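Local coordinates for tyrosyl-DNA phosphodiesterase 2 (Danio rerio, PDB 4F1H), which belongs to the endonuclease/exonuclease/phosphatase proteins, which share the two-sheet alpha/beta sandwich of DNase I, at residues Ile7-Asp12 / Arg236-His241; Arg22-Cys27 / Val48-Lys53; Met224-Met229 / Asp240-Tyr245. All blocks are in the same frame, centred on the assembly; numbering follows the deposited sequence.

Contact 1. Residues Ile7-Asp12 / Arg236-His241; sequences ISWNVD and RYTSDH. With nucleotides of chain A.
Val11 and Ser239, whose CA atoms lie 5.4 Å apart, mark where the chain leaving strand 7-10 meets loop 236-241, the two running almost at right angles. Ser239 joins them: its OG, anti to the backbone N (chi1 -178°), donates to Asn10 O over 2.6 Å and accepts from His241 N in an ST turn, a double task that suits a short hydroxyl. Trp9 brings its indole N-H to the same loop, NE1 standing above the carbonyl plane of His241 O at 3.0 Å, while Thr238 CG2 lies over the rim of one indole face. Asn10 and the Ser-Asp-His run fit motifs of the endonuclease/exonuclease/phosphatase family, and the nearest atom of the Asn10 side chain lies about 4 Å from a bound magnesium ion. The Asn10 amide is stacked on the His241 imidazole, planes 12° apart. At the ring edge His241 NE2 donates almost straight (167°) to OP1 of DT1 of chain A over 2.8 Å; ND1 is hydrogen-bonded to Asp206. Asn10 ND2 is hydrogen-bonded to Asp152, and OD1 accepts from Asp12 N in an Asx turn. The carboxylates of Asp12 and Asp240 stack, Asp12 OD2 3.2 Å from Asp240 OD1; Asp240 OD2 is hydrogen-bonded to Trp187.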
loop_
_atom_site.group_PDB
_atom_site.type_symbol
_atom_site.label_atom_id
_atom_site.label_comp_id
_atom_site.label_asym_id
_atom_site.label_seq_id
_atom_site.Cartn_x
_atom_site.Cartn_y
_atom_site.Cartn_z
ATOM N N ILE B 7 -22.626 11.517 -0.426
ATOM C CA ILE B 7 -22.752 10.280 -1.185
ATOM C C ILE B 7 -21.619 10.324 -2.192
ATOM O O ILE B 7 -21.340 11.392 -2.707
ATOM C CB ILE B 7 -24.099 10.171 -1.905
ATOM C CG1 ILE B 7 -25.173 9.754 -0.872
ATOM C CG2 ILE B 7 -24.042 9.169 -3.115
ATOM C CD1 ILE B 7 -26.569 9.582 -1.457
ATOM N N SER B 8 -20.949 9.200 -2.447
ATOM C CA SER B 8 -19.968 9.138 -3.541
ATOM C C SER B 8 -20.360 7.938 -4.393
ATOM O O SER B 8 -20.681 6.847 -3.880
ATOM C CB SER B 8 -18.547 8.916 -2.992
ATOM O OG SER B 8 -17.578 8.878 -4.051
ATOM N N TRP B 9 -20.362 8.111 -5.705
ATOM C CA TRP B 9 -20.854 7.027 -6.578
ATOM C C TRP B 9 -20.299 7.146 -7.987
ATOM O O TRP B 9 -20.436 8.193 -8.638
ATOM C CB TRP B 9 -22.378 7.078 -6.628
ATOM C CG TRP B 9 -23.080 5.764 -6.861
ATOM C CD1 TRP B 9 -22.604 4.629 -7.476
ATOM C CD2 TRP B 9 -24.413 5.461 -6.424
ATOM N NE1 TRP B 9 -23.591 3.638 -7.461
ATOM C CE2 TRP B 9 -24.710 4.150 -6.856
ATOM C CE3 TRP B 9 -25.397 6.203 -5.770
ATOM C CZ2 TRP B 9 -25.937 3.514 -6.584
ATOM C CZ3 TRP B 9 -26.659 5.570 -5.514
ATOM C CH2 TRP B 9 -26.891 4.240 -5.929
ATOM N N ASN B 10 -19.708 6.057 -8.490
ATOM C CA ASN B 10 -19.393 5.978 -9.913
ATOM C C ASN B 10 -20.671 5.466 -10.591
ATOM O O ASN B 10 -21.110 4.331 -10.349
ATOM C CB ASN B 10 -18.196 5.008 -10.111
ATOM C CG ASN B 10 -17.864 4.782 -11.568
ATOM O OD1 ASN B 10 -18.749 4.784 -12.421
ATOM N ND2 ASN B 10 -16.589 4.546 -11.864
ATOM N N VAL B 11 -21.253 6.320 -11.450
ATOM C CA VAL B 11 -22.570 6.065 -12.050
ATOM C C VAL B 11 -22.522 5.200 -13.294
ATOM O O VAL B 11 -23.573 4.869 -13.851
ATOM C CB VAL B 11 -23.352 7.383 -12.331
ATOM C CG1 VAL B 11 -23.400 8.211 -11.026
ATOM C CG2 VAL B 11 -22.676 8.211 -13.477
ATOM N N ASP B 12 -21.311 4.853 -13.738
ATOM C CA ASP B 12 -21.142 3.953 -14.890
ATOM C C ASP B 12 -21.825 4.525 -16.148
ATOM O O ASP B 12 -22.561 3.829 -16.841
ATOM C CB ASP B 12 -21.647 2.543 -14.617
ATOM C CG ASP B 12 -21.128 1.517 -15.620
ATOM O OD1 ASP B 12 -20.265 1.858 -16.463
ATOM O OD2 ASP B 12 -21.567 0.356 -15.545
ATOM N N ARG B 236 -32.082 -3.855 -13.857
ATOM C CA ARG B 236 -30.650 -3.648 -13.624
ATOM C C ARG B 236 -30.423 -2.784 -12.386
ATOM O O ARG B 236 -31.331 -2.082 -11.933
ATOM C CB ARG B 236 -30.022 -2.976 -14.836
ATOM C CG ARG B 236 -30.310 -3.746 -16.137
ATOM C CD ARG B 236 -29.480 -3.209 -17.283
ATOM N NE ARG B 236 -28.096 -3.682 -17.244
ATOM C CZ ARG B 236 -27.051 -2.874 -17.399
ATOM N NH1 ARG B 236 -25.806 -3.364 -17.370
ATOM N NH2 ARG B 236 -27.246 -1.564 -17.575
ATOM N N TYR B 237 -29.193 -2.827 -11.872
ATOM C CA TYR B 237 -28.767 -1.932 -10.788
ATOM C C TYR B 237 -28.454 -0.548 -11.330
ATOM O O TYR B 237 -28.178 -0.360 -12.523
ATOM C CB TYR B 237 -27.518 -2.508 -10.082
ATOM C CG TYR B 237 -27.813 -3.842 -9.423
ATOM C CD1 TYR B 237 -28.478 -3.892 -8.196
ATOM C CD2 TYR B 237 -27.500 -5.034 -10.047
ATOM C CE1 TYR B 237 -28.797 -5.109 -7.608
ATOM C CE2 TYR B 237 -27.822 -6.266 -9.450
ATOM C CZ TYR B 237 -28.460 -6.282 -8.243
ATOM O OH TYR B 237 -28.786 -7.495 -7.639
ATOM N N THR B 238 -28.456 0.432 -10.432
ATOM C CA THR B 238 -28.175 1.800 -10.834
ATOM C C THR B 238 -26.783 1.879 -11.506
ATOM O O THR B 238 -26.597 2.597 -12.519
ATOM C CB THR B 238 -28.204 2.708 -9.576
ATOM O OG1 THR B 238 -29.544 2.728 -9.045
ATOM C CG2 THR B 238 -27.793 4.128 -9.912
ATOM N N SER B 239 -25.836 1.110 -10.962
ATOM C CA SER B 239 -24.467 1.069 -11.492
ATOM C C SER B 239 -23.810 -0.270 -11.251
ATOM O O SER B 239 -24.340 -1.066 -10.484
ATOM C CB SER B 239 -23.673 2.121 -10.724
ATOM O OG SER B 239 -22.356 2.188 -11.183
ATOM N N ASP B 240 -22.657 -0.508 -11.890
ATOM C CA ASP B 240 -21.866 -1.670 -11.505
ATOM C C ASP B 240 -21.140 -1.472 -10.159
ATOM O O ASP B 240 -20.618 -2.446 -9.585
ATOM C CB ASP B 240 -20.895 -2.084 -12.625
ATOM C CG ASP B 240 -19.869 -1.011 -12.953
ATOM O OD1 ASP B 240 -20.083 0.198 -12.659
ATOM O OD2 ASP B 240 -18.831 -1.392 -13.550
ATOM N N HIS B 241 -21.096 -0.227 -9.673
ATOM C CA HIS B 241 -20.591 0.067 -8.330
ATOM C C HIS B 241 -21.737 0.250 -7.360
ATOM O O HIS B 241 -22.805 0.710 -7.758
ATOM C CB HIS B 241 -19.821 1.402 -8.323
ATOM C CG HIS B 241 -18.523 1.370 -9.059
ATOM N ND1 HIS B 241 -17.309 1.514 -8.411
ATOM C CD2 HIS B 241 -18.242 1.305 -10.386
ATOM C CE1 HIS B 241 -16.328 1.502 -9.305
ATOM N NE2 HIS B 241 -16.868 1.358 -10.507
ATOM O OP3 DT A 1 -12.994 2.491 -13.269
ATOM P P DT A 1 -13.852 1.396 -12.717
ATOM O OP1 DT A 1 -15.289 1.575 -12.854
ATOM O OP2 DT A 1 -13.641 1.207 -11.239
ATOM O "O5'" DT A 1 -13.337 0.060 -13.396
ATOM C "C5'" DT A 1 -14.173 -1.104 -13.283
ATOM C "C4'" DT A 1 -13.478 -2.204 -14.059
ATOM O "O4'" DT A 1 -13.693 -1.906 -15.466
ATOM C "C3'" DT A 1 -11.964 -2.320 -13.847
ATOM O "O3'" DT A 1 -11.578 -3.697 -14.014
ATOM C "C2'" DT A 1 -11.386 -1.486 -14.987
ATOM C "C1'" DT A 1 -12.398 -1.785 -16.094
ATOM N N1 DT A 1 -12.439 -0.751 -17.169
ATOM C C2 DT A 1 -12.097 -1.137 -18.451
ATOM O O2 DT A 1 -11.742 -2.291 -18.742
ATOM N N3 DT A 1 -12.154 -0.125 -19.373
ATOM C C4 DT A 1 -12.525 1.201 -19.170
ATOM O O4 DT A 1 -12.549 2.028 -20.101
ATOM C C5 DT A 1 -12.872 1.518 -17.796
ATOM C C7 DT A 1 -13.250 2.917 -17.415
ATOM C C6 DT A 1 -12.823 0.553 -16.864
HETATM O O HOH W 1 -18.570 2.052 -13.720
HETATM O O HOH W 2 -26.172 5.246 -12.950
#

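Contact 2. Residues Arg22-Cys27 / Val48-Lys53; sequences RARGLC and VQYLKK
Tyr50 presents its ring to three residues of helix 22-27, and all three come at it obliquely: Ala23 CB meets CD2 at 3.6 Å, Cys27 SG stands 4.0 Å from CE2, and Arg24 CG reaches the phenol end, 3.2 Å from Tyr50 OH. The guanidinium of Arg24 is turned 81° from the ring, with Tyr50 OH near its plane at the edge. An anti chi1 (-176°) carries the ring across to the neighbouring helix, where the single methyl of Ala23 lets it come close; Cys27 adds a sulfur-aromatic contact. Deeper in, Leu51 fills the same seam with one branch: its CD2 touches Cys27 SG at 3.5 Å and Leu26 CD2 at 3.8 Å, the two leucines crossing at about a right angle. The short helical segments lie 10.0 Å apart and run in roughly the same direction, 38° from parallel. Helices 19-33 and 45-54 form part of a helical layer on the six-stranded sheet, and Leu51 also packs on Leu40 and Leu43 of strand 37-43. Polar groups sit at the outer side of the seam, where Tyr50 OH bonds to Arg54 and Arg24 pairs with Asp21. Apolar carbon and sulfur thus join the helices inside, so shape rather than directed bonding sets how the two segments fit, while the outer charges find partners along their own helices.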
loop_
_atom_site.group_PDB
_atom_site.type_symbol
_atom_site.label_atom_id
_atom_site.label_comp_id
_atom_site.label_asym_id
_atom_site.label_seq_id
_atom_site.Cartn_x
_atom_site.Cartn_y
_atom_site.Cartn_z
ATOM N N ARG B 22 -31.503 4.307 -15.017
ATOM C CA ARG B 22 -30.510 4.285 -13.918
ATOM C C ARG B 22 -30.264 5.679 -13.294
ATOM O O ARG B 22 -30.082 5.814 -12.077
ATOM C CB ARG B 22 -29.212 3.563 -14.367
ATOM C CG ARG B 22 -29.450 2.037 -14.589
ATOM C CD ARG B 22 -28.418 1.412 -15.506
ATOM N NE ARG B 22 -27.123 2.018 -15.217
ATOM C CZ ARG B 22 -26.237 2.383 -16.138
ATOM N NH1 ARG B 22 -26.448 2.187 -17.437
ATOM N NH2 ARG B 22 -25.131 2.962 -15.741
ATOM N N ALA B 23 -30.325 6.746 -14.098
ATOM C CA ALA B 23 -30.193 8.101 -13.562
ATOM C C ALA B 23 -31.380 8.426 -12.660
ATOM O O ALA B 23 -31.226 9.114 -11.640
ATOM C CB ALA B 23 -30.100 9.131 -14.695
ATOM N N ARG B 24 -32.554 7.941 -13.056
ATOM C CA ARG B 24 -33.741 8.083 -12.219
ATOM C C ARG B 24 -33.555 7.366 -10.892
ATOM O O ARG B 24 -33.976 7.859 -9.821
ATOM C CB ARG B 24 -34.971 7.547 -12.962
ATOM C CG ARG B 24 -35.895 8.628 -13.463
ATOM C CD ARG B 24 -37.225 8.033 -13.917
ATOM N NE ARG B 24 -37.036 7.123 -15.048
ATOM C CZ ARG B 24 -36.829 7.530 -16.303
ATOM N NH1 ARG B 24 -36.658 6.639 -17.281
ATOM N NH2 ARG B 24 -36.791 8.836 -16.579
ATOM N N GLY B 25 -32.924 6.201 -10.962
ATOM C CA GLY B 25 -32.524 5.465 -9.764
ATOM C C GLY B 25 -31.637 6.297 -8.848
ATOM O O GLY B 25 -31.875 6.398 -7.640
ATOM N N LEU B 26 -30.591 6.900 -9.414
ATOM C CA LEU B 26 -29.735 7.745 -8.599
ATOM C C LEU B 26 -30.539 8.881 -7.974
ATOM O O LEU B 26 -30.351 9.202 -6.813
ATOM C CB LEU B 26 -28.555 8.300 -9.432
ATOM C CG LEU B 26 -27.709 9.374 -8.752
ATOM C CD1 LEU B 26 -27.003 8.835 -7.512
ATOM C CD2 LEU B 26 -26.671 9.909 -9.781
ATOM N N CYS B 27 -31.421 9.503 -8.753
ATOM C CA CYS B 27 -32.197 10.632 -8.230
ATOM C C CYS B 27 -33.089 10.214 -7.076
ATOM O O CYS B 27 -33.323 11.019 -6.147
ATOM C CB CYS B 27 -33.053 11.266 -9.319
ATOM S SG CYS B 27 -32.020 12.203 -10.489
ATOM N N VAL B 48 -25.679 13.941 -16.923
ATOM C CA VAL B 48 -25.664 15.118 -16.085
ATOM C C VAL B 48 -26.789 16.068 -16.521
ATOM O O VAL B 48 -27.316 16.817 -15.702
ATOM C CB VAL B 48 -24.260 15.804 -16.043
ATOM C CG1 VAL B 48 -24.067 16.734 -17.219
ATOM C CG2 VAL B 48 -24.088 16.558 -14.732
ATOM N N GLN B 49 -27.164 15.994 -17.802
ATOM C CA GLN B 49 -28.280 16.765 -18.357
ATOM C C GLN B 49 -29.539 16.373 -17.583
ATOM O O GLN B 49 -30.243 17.237 -17.032
ATOM C CB GLN B 49 -28.437 16.477 -19.865
ATOM C CG GLN B 49 -29.246 17.514 -20.646
ATOM C CD GLN B 49 -29.354 17.211 -22.156
ATOM O OE1 GLN B 49 -28.454 16.627 -22.763
ATOM N NE2 GLN B 49 -30.460 17.626 -22.753
ATOM N N TYR B 50 -29.785 15.070 -17.480
ATOM C CA TYR B 50 -30.926 14.601 -16.695
ATOM C C TYR B 50 -30.875 15.033 -15.215
ATOM O O TYR B 50 -31.867 15.532 -14.662
ATOM C CB TYR B 50 -31.105 13.093 -16.788
ATOM C CG TYR B 50 -32.355 12.703 -16.047
ATOM C CD1 TYR B 50 -33.609 13.106 -16.516
ATOM C CD2 TYR B 50 -32.292 12.025 -14.834
ATOM C CE1 TYR B 50 -34.778 12.796 -15.823
ATOM C CE2 TYR B 50 -33.464 11.698 -14.133
ATOM C CZ TYR B 50 -34.698 12.091 -14.640
ATOM O OH TYR B 50 -35.859 11.786 -13.962
ATOM N N LEU B 51 -29.741 14.809 -14.553
ATOM C CA LEU B 51 -29.637 15.181 -13.138
ATOM C C LEU B 51 -29.895 16.660 -12.839
ATOM O O LEU B 51 -30.499 16.985 -11.821
ATOM C CB LEU B 51 -28.261 14.823 -12.571
ATOM C CG LEU B 51 -27.783 13.388 -12.554
ATOM C CD1 LEU B 51 -26.375 13.398 -11.948
ATOM C CD2 LEU B 51 -28.719 12.537 -11.693
ATOM N N LYS B 52 -29.377 17.547 -13.683
ATOM C CA LYS B 52 -29.540 18.987 -13.507
ATOM C C LYS B 52 -31.021 19.403 -13.593
ATOM O O LYS B 52 -31.487 20.300 -12.860
ATOM C CB LYS B 52 -28.641 19.729 -14.503
ATOM C CG LYS B 52 -27.178 19.648 -14.078
ATOM C CD LYS B 52 -26.223 20.537 -14.900
ATOM C CE LYS B 52 -26.202 20.080 -16.327
ATOM N NZ LYS B 52 -25.005 20.522 -17.087
ATOM N N LYS B 53 -31.767 18.700 -14.436
ATOM C CA LYS B 53 -33.217 18.912 -14.562
ATOM C C LYS B 53 -33.983 18.508 -13.302
ATOM O O LYS B 53 -34.945 19.185 -12.904
ATOM C CB LYS B 53 -33.754 18.101 -15.751
ATOM C CG LYS B 53 -34.740 18.832 -16.673
ATOM C CD LYS B 53 -36.156 18.891 -16.102
ATOM C CE LYS B 53 -37.197 19.095 -17.213
ATOM N NZ LYS B 53 -36.787 20.157 -18.186
#

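Contact 3. Residues Met224-Met229 / Asp240-Tyr245; sequences MALIGM and DHWGIY. With nucleotides of chain A.
Met224 lays its extended chain obliquely across Ile244, CG lying 3.9 Å from Ile244 CG2, and its CA makes a C-H...O contact with Tyr245 O. Ala225 then pairs with Tyr245 through two backbone bonds, N to O at 2.9 Å and O to N at 2.8 Å. Leu226 faces Ile244 in the non-hydrogen-bonded pair; the two branched chains lie side by side on the face that Ile244 turns to Ile208 of the second sheet. Ile227 closes the ladder with Gly243, again through a pair of backbone hydrogen bonds. Its CG1, between the backbone N and the carbonyl carbon (chi1 57°), settles 3.6 Å from Gly243 O, where a CB on Gly243 would be tight. This antiparallel pair ends the six-stranded sheet of the DNase I-like sandwich, strand 220-227 being outermost within the chain. Gly228 follows with a positive phi (90°), at angles where a CB would jam against the preceding carbonyl; its O lies 3.1 Å from Trp242 CZ3. Met229, modelled in two conformers, in one sets CB over the six-membered and SD over the five-membered ring of Trp242, a Met-aromatic contact doubtful in detail. Backbone bonds therefore fix the strand register, whereas beyond Ile227 the large indole packs through less directional contacts.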
loop_
_atom_site.group_PDB
_atom_site.type_symbol
_atom_site.label_atom_id
_atom_site.label_comp_id
_atom_site.label_asym_id
_atom_site.label_seq_id
_atom_site.Cartn_x
_atom_site.Cartn_y
_atom_site.Cartn_z
ATOM N N MET B 224 -21.528 4.877 8.059
ATOM C CA MET B 224 -21.390 4.649 6.613
ATOM C C MET B 224 -22.295 3.487 6.167
ATOM O O MET B 224 -22.524 2.539 6.942
ATOM C CB MET B 224 -19.908 4.390 6.302
ATOM C CG MET B 224 -19.576 3.926 4.917
ATOM S SD MET B 224 -17.817 3.397 4.909
ATOM C CE MET B 224 -17.747 2.673 3.270
ATOM N N ALA B 225 -22.833 3.567 4.947
ATOM C CA ALA B 225 -23.590 2.468 4.354
ATOM C C ALA B 225 -23.326 2.385 2.871
ATOM O O ALA B 225 -23.098 3.421 2.220
ATOM C CB ALA B 225 -25.072 2.694 4.589
ATOM N N LEU B 226 -23.388 1.167 2.320
ATOM C CA LEU B 226 -23.348 1.031 0.872
ATOM C C LEU B 226 -24.762 0.999 0.344
ATOM O O LEU B 226 -25.641 0.350 0.911
ATOM C CB LEU B 226 -22.597 -0.222 0.448
ATOM C CG LEU B 226 -21.169 -0.276 0.962
ATOM C CD1 LEU B 226 -20.466 -1.566 0.416
ATOM C CD2 LEU B 226 -20.377 0.995 0.546
ATOM N N ILE B 227 -24.994 1.733 -0.735
ATOM C CA ILE B 227 -26.344 1.900 -1.297
ATOM C C ILE B 227 -26.375 1.476 -2.765
ATOM O O ILE B 227 -25.325 1.295 -3.397
ATOM C CB ILE B 227 -26.883 3.341 -1.125
ATOM C CG1 ILE B 227 -25.936 4.380 -1.771
ATOM C CG2 ILE B 227 -27.068 3.671 0.359
ATOM C CD1 ILE B 227 -26.483 5.866 -1.624
ATOM N N GLY B 228 -27.577 1.315 -3.309
ATOM C CA GLY B 228 -27.753 0.907 -4.693
ATOM C C GLY B 228 -27.825 -0.584 -4.895
ATOM O O GLY B 228 -27.776 -1.044 -6.031
ATOM N N MET B 229 -27.906 -1.340 -3.814
ATOM C CA MET B 229 -27.821 -2.777 -3.913
ATOM C C MET B 229 -29.220 -3.386 -3.974
ATOM O O MET B 229 -29.520 -4.338 -3.243
ATOM C CB MET B 229 -27.038 -3.301 -2.716
ATOM C CG MET B 229 -27.009 -2.332 -1.480
ATOM S SD MET B 229 -25.263 -2.245 -1.122
ATOM C CE MET B 229 -25.046 -3.990 -0.850
ATOM N N ASP B 240 -22.657 -0.508 -11.890
ATOM C CA ASP B 240 -21.866 -1.670 -11.505
ATOM C C ASP B 240 -21.140 -1.472 -10.159
ATOM O O ASP B 240 -20.618 -2.446 -9.585
ATOM C CB ASP B 240 -20.895 -2.084 -12.625
ATOM C CG ASP B 240 -19.869 -1.011 -12.953
ATOM O OD1 ASP B 240 -20.083 0.198 -12.659
ATOM O OD2 ASP B 240 -18.831 -1.392 -13.550
ATOM N N HIS B 241 -21.096 -0.227 -9.673
ATOM C CA HIS B 241 -20.591 0.067 -8.330
ATOM C C HIS B 241 -21.737 0.250 -7.360
ATOM O O HIS B 241 -22.805 0.710 -7.758
ATOM C CB HIS B 241 -19.821 1.402 -8.323
ATOM C CG HIS B 241 -18.523 1.370 -9.059
ATOM N ND1 HIS B 241 -17.309 1.514 -8.411
ATOM C CD2 HIS B 241 -18.242 1.305 -10.386
ATOM C CE1 HIS B 241 -16.328 1.502 -9.305
ATOM N NE2 HIS B 241 -16.868 1.358 -10.507
ATOM N N TRP B 242 -21.478 -0.019 -6.080
ATOM C CA TRP B 242 -22.383 0.422 -5.032
ATOM C C TRP B 242 -21.992 1.862 -4.677
ATOM O O TRP B 242 -20.820 2.257 -4.830
ATOM C CB TRP B 242 -22.232 -0.476 -3.812
ATOM C CG TRP B 242 -22.448 -1.957 -4.071
ATOM C CD1 TRP B 242 -21.727 -2.960 -3.513
ATOM C CD2 TRP B 242 -23.476 -2.585 -4.855
ATOM N NE1 TRP B 242 -22.216 -4.172 -3.909
ATOM C CE2 TRP B 242 -23.301 -3.976 -4.723
ATOM C CE3 TRP B 242 -24.522 -2.113 -5.642
ATOM C CZ2 TRP B 242 -24.131 -4.904 -5.381
ATOM C CZ3 TRP B 242 -25.351 -3.034 -6.274
ATOM C CH2 TRP B 242 -25.148 -4.402 -6.134
ATOM N N GLY B 243 -22.965 2.676 -4.257
ATOM C CA GLY B 243 -22.641 4.003 -3.779
ATOM C C GLY B 243 -22.285 3.972 -2.307
ATOM O O GLY B 243 -22.596 3.013 -1.601
ATOM N N ILE B 244 -21.586 5.005 -1.838
ATOM C CA ILE B 244 -21.293 5.120 -0.407
ATOM C C ILE B 244 -22.093 6.294 0.147
ATOM O O ILE B 244 -22.019 7.401 -0.388
ATOM C CB ILE B 244 -19.812 5.410 -0.144
ATOM C CG1 ILE B 244 -18.949 4.224 -0.594
ATOM C CG2 ILE B 244 -19.552 5.612 1.360
ATOM C CD1 ILE B 244 -17.434 4.512 -0.533
ATOM N N TYR B 245 -22.890 6.062 1.208
ATOM C CA TYR B 245 -23.451 7.159 2.008
ATOM C C TYR B 245 -22.647 7.287 3.317
ATOM O O TYR B 245 -22.338 6.287 3.983
ATOM C CB TYR B 245 -24.926 6.897 2.326
ATOM C CG TYR B 245 -25.526 7.921 3.279
ATOM C CD1 TYR B 245 -25.748 9.233 2.878
ATOM C CD2 TYR B 245 -25.899 7.545 4.570
ATOM C CE1 TYR B 245 -26.300 10.164 3.750
ATOM C CE2 TYR B 245 -26.453 8.459 5.431
ATOM C CZ TYR B 245 -26.639 9.754 5.024
ATOM O OH TYR B 245 -27.169 10.664 5.911
ATOM O OP3 DT A 1 -12.994 2.491 -13.269
ATOM P P DT A 1 -13.852 1.396 -12.717
ATOM O OP1 DT A 1 -15.289 1.575 -12.854
ATOM O OP2 DT A 1 -13.641 1.207 -11.239
ATOM O "O5'" DT A 1 -13.337 0.060 -13.396
ATOM C "C5'" DT A 1 -14.173 -1.104 -13.283
ATOM C "C4'" DT A 1 -13.478 -2.204 -14.059
ATOM O "O4'" DT A 1 -13.693 -1.906 -15.466
ATOM C "C3'" DT A 1 -11.964 -2.320 -13.847
ATOM O "O3'" DT A 1 -11.578 -3.697 -14.014
ATOM C "C2'" DT A 1 -11.386 -1.486 -14.987
ATOM C "C1'" DT A 1 -12.398 -1.785 -16.094
ATOM N N1 DT A 1 -12.439 -0.751 -17.169
ATOM C C2 DT A 1 -12.097 -1.137 -18.451
ATOM O O2 DT A 1 -11.742 -2.291 -18.742
ATOM N N3 DT A 1 -12.154 -0.125 -19.373
ATOM C C4 DT A 1 -12.525 1.201 -19.170
ATOM O O4 DT A 1 -12.549 2.028 -20.101
ATOM C C5 DT A 1 -12.872 1.518 -17.796
ATOM C C7 DT A 1 -13.250 2.917 -17.415
ATOM C C6 DT A 1 -12.823 0.553 -16.864
HETATM O O HOH W 3 -25.883 0.274 -8.038
#

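How the contacts relate
From the N terminus, strand 4-10 supplies residues 7-12 of contact 1, whose partner comes only after 223 intervening residues, so contact 1 closes a loop holding nearly the whole domain. Nested within it, contact 2 joins helices 19-33 and 45-54, which follow the neighbouring strands 4-10 and 37-43. Contact 3 closes a short loop near the C terminus and shares Asp240 and His241 with contact 1. Arg22 of contact 2 links two of them directly, its NE and NH2 reaching Thr238 O and Asp12 O, while Ser8 O probably accepts from Ile244 N within the sheet. Contacts 2 and 3 do not touch, their centres about 17 Å apart.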